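Side-chain contacts in hepatocyte growth factor-regulated tyrosine kinase substrate (Drosophila melanogaster, PDB 1DVP), which promotes degradation of activated tyrosine kinase receptors, potentially by sorting them into multivesicular bodies, binds ubiquitin and is essential for endosomal membrane invagination: residues Pro98-Asn101 and Val102-Met106; Lys122-Ala125 and Ile126-Met130. All coordinates share one frame; numbering follows the deposited sequence.

Contact 1. Residues Pro98-Asn101 and Val102-Met106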
ATOM      1  N   PRO A  98       8.382 -30.247  32.193  1.00 52.91           N
ATOM      2  CA  PRO A  98       9.241 -31.285  31.611  1.00 52.76           C
ATOM      3  C   PRO A  98       9.799 -30.891  30.246  1.00 52.65           C
ATOM      4  O   PRO A  98      10.804 -31.426  29.793  1.00 52.61           O
ATOM      5  CB  PRO A  98       8.315 -32.497  31.525  1.00 52.84           C
ATOM      6  CG  PRO A  98       6.940 -31.884  31.417  1.00 52.94           C
ATOM      7  CD  PRO A  98       7.011 -30.745  32.394  1.00 52.90           C
ATOM      8  N   HIS A  99       9.160 -29.927  29.599  1.00 52.52           N
ATOM      9  CA  HIS A  99       9.601 -29.507  28.281  1.00 52.39           C
ATOM     10  C   HIS A  99      10.400 -28.225  28.326  1.00 52.18           C
ATOM     11  O   HIS A  99       9.914 -27.177  28.788  1.00 52.16           O
ATOM     12  CB  HIS A  99       8.393 -29.333  27.387  1.00 52.56           C
ATOM     13  CG  HIS A  99       7.199 -30.113  27.834  1.00 52.78           C
ATOM     14  ND1 HIS A  99       7.112 -31.480  27.702  1.00 52.88           N
ATOM     15  CD2 HIS A  99       6.026 -29.708  28.382  1.00 52.92           C
ATOM     16  CE1 HIS A  99       5.933 -31.885  28.140  1.00 53.05           C
ATOM     17  NE2 HIS A  99       5.253 -30.829  28.558  1.00 53.08           N
ATOM     18  N   GLU A 100      11.629 -28.324  27.825  1.00 51.89           N
ATOM     19  CA  GLU A 100      12.567 -27.214  27.784  1.00 51.46           C
ATOM     20  C   GLU A 100      12.068 -26.146  26.817  1.00 51.06           C
ATOM     21  O   GLU A 100      12.213 -24.959  27.077  1.00 50.92           O
ATOM     22  CB  GLU A 100      13.942 -27.712  27.332  1.00 51.85           C
ATOM     23  CG  GLU A 100      15.038 -26.656  27.261  1.00 52.10           C
ATOM     24  CD  GLU A 100      15.450 -26.133  28.617  1.00 52.51           C
ATOM     25  OE1 GLU A 100      16.325 -25.238  28.672  1.00 52.91           O
ATOM     26  OE2 GLU A 100      14.908 -26.603  29.638  1.00 52.69           O
ATOM     27  N   ASN A 101      11.486 -26.581  25.699  1.00 50.38           N
ATOM     28  CA  ASN A 101      10.956 -25.653  24.693  1.00 49.60           C
ATOM     29  C   ASN A 101       9.934 -24.721  25.363  1.00 48.91           C
ATOM     30  O   ASN A 101       9.835 -23.535  25.028  1.00 48.84           O
ATOM     31  CB  ASN A 101      10.284 -26.432  23.548  1.00 49.76           C
ATOM     32  CG  ASN A 101       8.937 -27.010  23.954  1.00 49.84           C
ATOM     33  OD1 ASN A 101       8.813 -27.623  25.020  1.00 50.09           O
ATOM     34  ND2 ASN A 101       7.920 -26.818  23.108  1.00 49.78           N
ATOM     35  N   VAL A 102       9.187 -25.277  26.313  1.00 48.13           N
ATOM     36  CA  VAL A 102       8.184 -24.529  27.054  1.00 47.34           C
ATOM     37  C   VAL A 102       8.855 -23.538  28.005  1.00 46.79           C
ATOM     38  O   VAL A 102       8.426 -22.382  28.124  1.00 46.60           O
ATOM     39  CB  VAL A 102       7.296 -25.465  27.894  1.00 47.46           C
ATOM     40  CG1 VAL A 102       6.254 -24.650  28.635  1.00 47.37           C
ATOM     41  CG2 VAL A 102       6.632 -26.502  27.009  1.00 47.34           C
ATOM     42  N   ARG A 103       9.897 -24.009  28.698  1.00 46.04           N
ATOM     43  CA  ARG A 103      10.640 -23.189  29.651  1.00 45.21           C
ATOM     44  C   ARG A 103      11.364 -22.008  28.972  1.00 44.62           C
ATOM     45  O   ARG A 103      11.394 -20.889  29.516  1.00 44.27           O
ATOM     46  CB  ARG A 103      11.652 -24.057  30.411  1.00 45.21           C
ATOM     47  CG  ARG A 103      12.760 -23.249  31.055  1.00 45.24           C
ATOM     48  CD  ARG A 103      13.727 -24.144  31.833  1.00 45.46           C
ATOM     49  NE  ARG A 103      12.992 -25.056  32.701  1.00 45.59           N
ATOM     50  CZ  ARG A 103      12.784 -26.342  32.438  1.00 45.53           C
ATOM     51  NH1 ARG A 103      13.263 -26.892  31.327  1.00 45.40           N
ATOM     52  NH2 ARG A 103      12.071 -27.072  33.283  1.00 45.48           N
ATOM     53  N   GLN A 104      11.941 -22.275  27.799  1.00 43.85           N
ATOM     54  CA  GLN A 104      12.638 -21.257  27.018  1.00 43.26           C
ATOM     55  C   GLN A 104      11.672 -20.165  26.551  1.00 42.73           C
ATOM     56  O   GLN A 104      11.984 -18.973  26.613  1.00 42.49           O
ATOM     57  CB  GLN A 104      13.319 -21.873  25.792  1.00 43.46           C
ATOM     58  CG  GLN A 104      14.653 -22.553  26.096  1.00 44.06           C
ATOM     59  CD  GLN A 104      15.424 -21.822  27.179  1.00 44.29           C
ATOM     60  OE1 GLN A 104      15.319 -22.167  28.341  1.00 44.81           O
ATOM     61  NE2 GLN A 104      16.176 -20.795  26.803  1.00 44.47           N
ATOM     62  N   LYS A 105      10.493 -20.578  26.105  1.00 42.06           N
ATOM     63  CA  LYS A 105       9.517 -19.618  25.615  1.00 41.56           C
ATOM     64  C   LYS A 105       9.028 -18.732  26.746  1.00 41.35           C
ATOM     65  O   LYS A 105       8.827 -17.533  26.561  1.00 41.15           O
ATOM     66  CB  LYS A 105       8.339 -20.344  24.940  1.00 41.19           C
ATOM     67  CG  LYS A 105       7.271 -19.410  24.355  1.00 40.66           C
ATOM     68  CD  LYS A 105       7.817 -18.497  23.249  1.00 39.89           C
ATOM     69  CE  LYS A 105       6.748 -17.466  22.831  1.00 39.71           C
ATOM     70  NZ  LYS A 105       7.168 -16.660  21.648  1.00 38.92           N
ATOM     71  N   MET A 106       8.854 -19.313  27.926  1.00 41.52           N
ATOM     72  CA  MET A 106       8.380 -18.534  29.068  1.00 41.46           C
ATOM     73  C   MET A 106       9.440 -17.530  29.526  1.00 40.89           C
ATOM     74  O   MET A 106       9.115 -16.398  29.913  1.00 40.99           O
ATOM     75  CB  MET A 106       8.001 -19.456  30.223  1.00 42.46           C
ATOM     76  CG  MET A 106       7.277 -18.778  31.381  1.00 43.60           C
ATOM     77  SD  MET A 106       5.596 -18.120  30.977  1.00 45.50           S
ATOM     78  CE  MET A 106       6.012 -16.444  30.672  1.00 44.46           C
TER
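The carbonyl oxygen of His99, the N-cap residue, takes two backbone amides of the first helical turn: Arg103 N reaches His99 O at 3.2 Å in a fairly straight bond (153° at the hydrogen), while Val102 N gives the same oxygen a weak, bent one. The next rung is tighter, with Gln104 N 2.8 Å from Glu100 O, and Lys105 N to Asn101 O continues the ladder. On its buried side, Val102 supplies the apolar part of the contact. Its CG1 is anti to the backbone N (chi1 -179°), which turns CG2 back toward the start of the helix. There CG2 lies 3.4 Å from His99 CB and meets the edge of the imidazole near its plane, 3.5 Å from CD2; the two side chains run alongside each other. Asn101 crosses Val102 at a slant, its OD1 3.2 Å from Val102 CG2. On the outer surface Glu100 and Arg103 form a salt bridge one turn apart. The carboxylate oxygen OE2 approaches the guanidinium at its edge through NH1, the two planes inclined by 38°; the modelled separation is too short to be taken literally. A bend at chi3 of Arg103 swings the guanidinium back to Glu100 and lets NE and NH2 make weak bonds to the carbonyls of Leu94 and Thr97, so the guanidinium has weak second partners besides the carboxylate. A carboxylate in the first turn would also be expected to gain from the positive end of the helix dipole. Val102 packs on Ser59 and Phe93, Lys105 pairs with Glu67 and with Glu108 of its own helix, and the start of helix 100-116 is set against helices 56-72 and 84-96 of the VHS domain.

Contact 2. Residues Lys122-Ala125 and Ile126-Met130; sequences KYQA and IKDTM
Thr129 turns its hydroxyl back onto the carbonyl of Ala125, one helical turn earlier. Its CB lies 3.4 Å from Ala125 O, and from there the branch divides: OG1, beside the backbone N (chi1 -69°), donates to Ala125 O at 2.7 Å, whereas CG2, anti to that N, leads away from the bond. The same oxygen also accepts Thr129 N at 3.1 Å, so one residue grips it twice. The two donors come in differently, the amide well above the carbonyl plane and the hydroxyl tilted only 18° from it. This gives the hydroxyl of a buried threonine a partner within its own helix. The rung before it is a plain helical bond, Asp128 N to Gln124 O at 3.0 Å, made by the carbonyl of the N-cap residue. The Gln124 side chain, bent at chi2, brings its amide obliquely up to Lys127 and Asp128 in a doubtful, overly tight fit; which end of the amide faces which neighbour is uncertain. With an alanine in place of Gln124, the Asp128 carboxylate and the end of Lys127 would probably lose the amide they both approach and be freer to turn. On the inner side, Ile126 reaches back with CD1 to Tyr123 CB, 3.9 Å away. Tyr123 meets the ring of Phe117 nearly at right angles, Ile126 also touches Phe82 and Trp113, and Ala125 and Thr129 both rest on Cys87. A threonine hydroxyl bonded to the carbonyl four residues back is a familiar intrahelical motif; here it stands in the opening turns of helix 125-135, the last helix of the VHS superhelix, just after its N-cap.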
ATOM      1  N   LYS A 122       2.031   0.690  36.749  1.00 54.17           N
ATOM      2  CA  LYS A 122       1.255  -0.514  37.055  1.00 54.70           C
ATOM      3  C   LYS A 122       2.013  -1.858  37.045  1.00 54.96           C
ATOM      4  O   LYS A 122       1.803  -2.694  37.929  1.00 54.98           O
ATOM      5  CB  LYS A 122       0.032  -0.602  36.122  1.00 54.76           C
ATOM      6  CG  LYS A 122      -1.135   0.325  36.514  1.00 55.00           C
ATOM      7  CD  LYS A 122      -2.408   0.086  35.694  1.00 55.08           C
ATOM      8  CE  LYS A 122      -2.261   0.496  34.226  1.00 55.20           C
ATOM      9  NZ  LYS A 122      -2.107   1.972  34.020  1.00 55.22           N
ATOM     10  N   TYR A 123       2.910  -2.066  36.081  1.00 55.31           N
ATOM     11  CA  TYR A 123       3.619  -3.344  36.006  1.00 55.64           C
ATOM     12  C   TYR A 123       5.099  -3.273  36.383  1.00 55.92           C
ATOM     13  O   TYR A 123       5.788  -2.285  36.073  1.00 56.08           O
ATOM     14  CB  TYR A 123       3.405  -3.921  34.601  1.00 55.52           C
ATOM     15  CG  TYR A 123       1.983  -3.663  34.143  1.00 55.34           C
ATOM     16  CD1 TYR A 123       1.718  -2.828  33.056  1.00 55.25           C
ATOM     17  CD2 TYR A 123       0.900  -4.117  34.895  1.00 55.25           C
ATOM     18  CE1 TYR A 123       0.424  -2.440  32.742  1.00 55.19           C
ATOM     19  CE2 TYR A 123      -0.400  -3.730  34.591  1.00 55.19           C
ATOM     20  CZ  TYR A 123      -0.632  -2.890  33.518  1.00 55.19           C
ATOM     21  OH  TYR A 123      -1.911  -2.480  33.235  1.00 55.17           O
ATOM     22  N   GLN A 124       5.574  -4.313  37.082  1.00 56.26           N
ATOM     23  CA  GLN A 124       6.976  -4.401  37.531  1.00 56.37           C
ATOM     24  C   GLN A 124       7.283  -5.741  38.237  1.00 56.30           C
ATOM     25  O   GLN A 124       8.445  -6.141  38.397  1.00 56.19           O
ATOM     26  CB  GLN A 124       7.283  -3.212  38.445  1.00 56.62           C
ATOM     27  CG  GLN A 124       7.405  -3.527  39.938  1.00 56.96           C
ATOM     28  CD  GLN A 124       8.860  -3.645  40.383  1.00 57.18           C
ATOM     29  OE1 GLN A 124       9.160  -3.737  41.584  1.00 57.35           O
ATOM     30  NE2 GLN A 124       9.771  -3.643  39.415  1.00 57.27           N
ATOM     31  N   ALA A 125       6.221  -6.425  38.661  1.00 56.40           N
ATOM     32  CA  ALA A 125       6.329  -7.735  39.300  1.00 56.47           C
ATOM     33  C   ALA A 125       7.024  -8.644  38.297  1.00 56.51           C
ATOM     34  O   ALA A 125       7.578  -9.689  38.649  1.00 56.47           O
ATOM     35  CB  ALA A 125       4.946  -8.279  39.613  1.00 56.44           C
ATOM     36  N   ILE A 126       6.965  -8.226  37.031  1.00 56.63           N
ATOM     37  CA  ILE A 126       7.587  -8.945  35.939  1.00 56.61           C
ATOM     38  C   ILE A 126       9.082  -8.683  36.000  1.00 56.65           C
ATOM     39  O   ILE A 126       9.867  -9.626  35.981  1.00 56.61           O
ATOM     40  CB  ILE A 126       7.071  -8.463  34.556  1.00 56.65           C
ATOM     41  CG1 ILE A 126       5.687  -7.844  34.688  1.00 56.53           C
ATOM     42  CG2 ILE A 126       7.003  -9.642  33.596  1.00 56.64           C
ATOM     43  CD1 ILE A 126       5.245  -7.132  33.448  1.00 56.59           C
ATOM     44  N   LYS A 127       9.471  -7.406  36.065  1.00 56.69           N
ATOM     45  CA  LYS A 127      10.895  -7.036  36.122  1.00 56.81           C
ATOM     46  C   LYS A 127      11.624  -7.718  37.270  1.00 56.82           C
ATOM     47  O   LYS A 127      12.784  -8.096  37.142  1.00 56.81           O
ATOM     48  CB  LYS A 127      11.070  -5.524  36.276  1.00 56.84           C
ATOM     49  CG  LYS A 127      12.519  -5.100  36.491  1.00 56.87           C
ATOM     50  CD  LYS A 127      12.709  -3.574  36.368  1.00 56.98           C
ATOM     51  CE  LYS A 127      12.057  -2.777  37.498  1.00 56.92           C
ATOM     52  NZ  LYS A 127      12.812  -2.892  38.772  1.00 56.97           N
ATOM     53  N   ASP A 128      10.929  -7.879  38.387  1.00 56.94           N
ATOM     54  CA  ASP A 128      11.508  -8.522  39.560  1.00 57.03           C
ATOM     55  C   ASP A 128      11.590 -10.038  39.444  1.00 57.09           C
ATOM     56  O   ASP A 128      12.566 -10.650  39.903  1.00 57.19           O
ATOM     57  CB  ASP A 128      10.709  -8.118  40.786  1.00 57.09           C
ATOM     58  CG  ASP A 128      10.898  -6.662  41.120  1.00 57.18           C
ATOM     59  OD1 ASP A 128       9.926  -6.036  41.578  1.00 57.26           O
ATOM     60  OD2 ASP A 128      12.025  -6.143  40.924  1.00 57.18           O
ATOM     61  N   THR A 129      10.567 -10.638  38.836  1.00 57.08           N
ATOM     62  CA  THR A 129      10.554 -12.075  38.635  1.00 57.08           C
ATOM     63  C   THR A 129      11.776 -12.402  37.802  1.00 57.05           C
ATOM     64  O   THR A 129      12.380 -13.449  37.956  1.00 57.09           O
ATOM     65  CB  THR A 129       9.299 -12.542  37.869  1.00 57.13           C
ATOM     66  OG1 THR A 129       8.143 -12.375  38.700  1.00 57.20           O
ATOM     67  CG2 THR A 129       9.426 -14.016  37.463  1.00 57.04           C
ATOM     68  N   MET A 130      12.147 -11.507  36.903  1.00 57.08           N
ATOM     69  CA  MET A 130      13.318 -11.784  36.105  1.00 57.13           C
ATOM     70  C   MET A 130      14.547 -11.647  36.990  1.00 57.33           C
ATOM     71  O   MET A 130      15.490 -12.428  36.874  1.00 57.40           O
ATOM     72  CB  MET A 130      13.423 -10.839  34.918  1.00 57.05           C
ATOM     73  CG  MET A 130      14.451 -11.321  33.907  1.00 57.01           C
ATOM     74  SD  MET A 130      14.547 -10.359  32.389  1.00 56.77           S
ATOM     75  CE  MET A 130      16.011 -10.940  31.667  1.00 56.91           C
TER

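Both contacts are N-terminal helix starts, and the helices concerned, 100-116 and 125-135, follow each other in the VHS domain. Their centres are 20 Å apart and their nearest atoms about 7 Å, so neither touches the other directly. Contact 1 is mainly a surface feature: Val102 is its buried member, and a charged pair spans the outside. Contact 2 is partly buried, with aromatic and aliphatic groups on one flank, a hydroxyl satisfied within its own helix, and Gln124, Lys127 and Asp128 at the more exposed side. Helix 84-96 is a shared neighbour, packing against Val102 and Met106 in contact 1 and against Ala125 and Thr129 in contact 2.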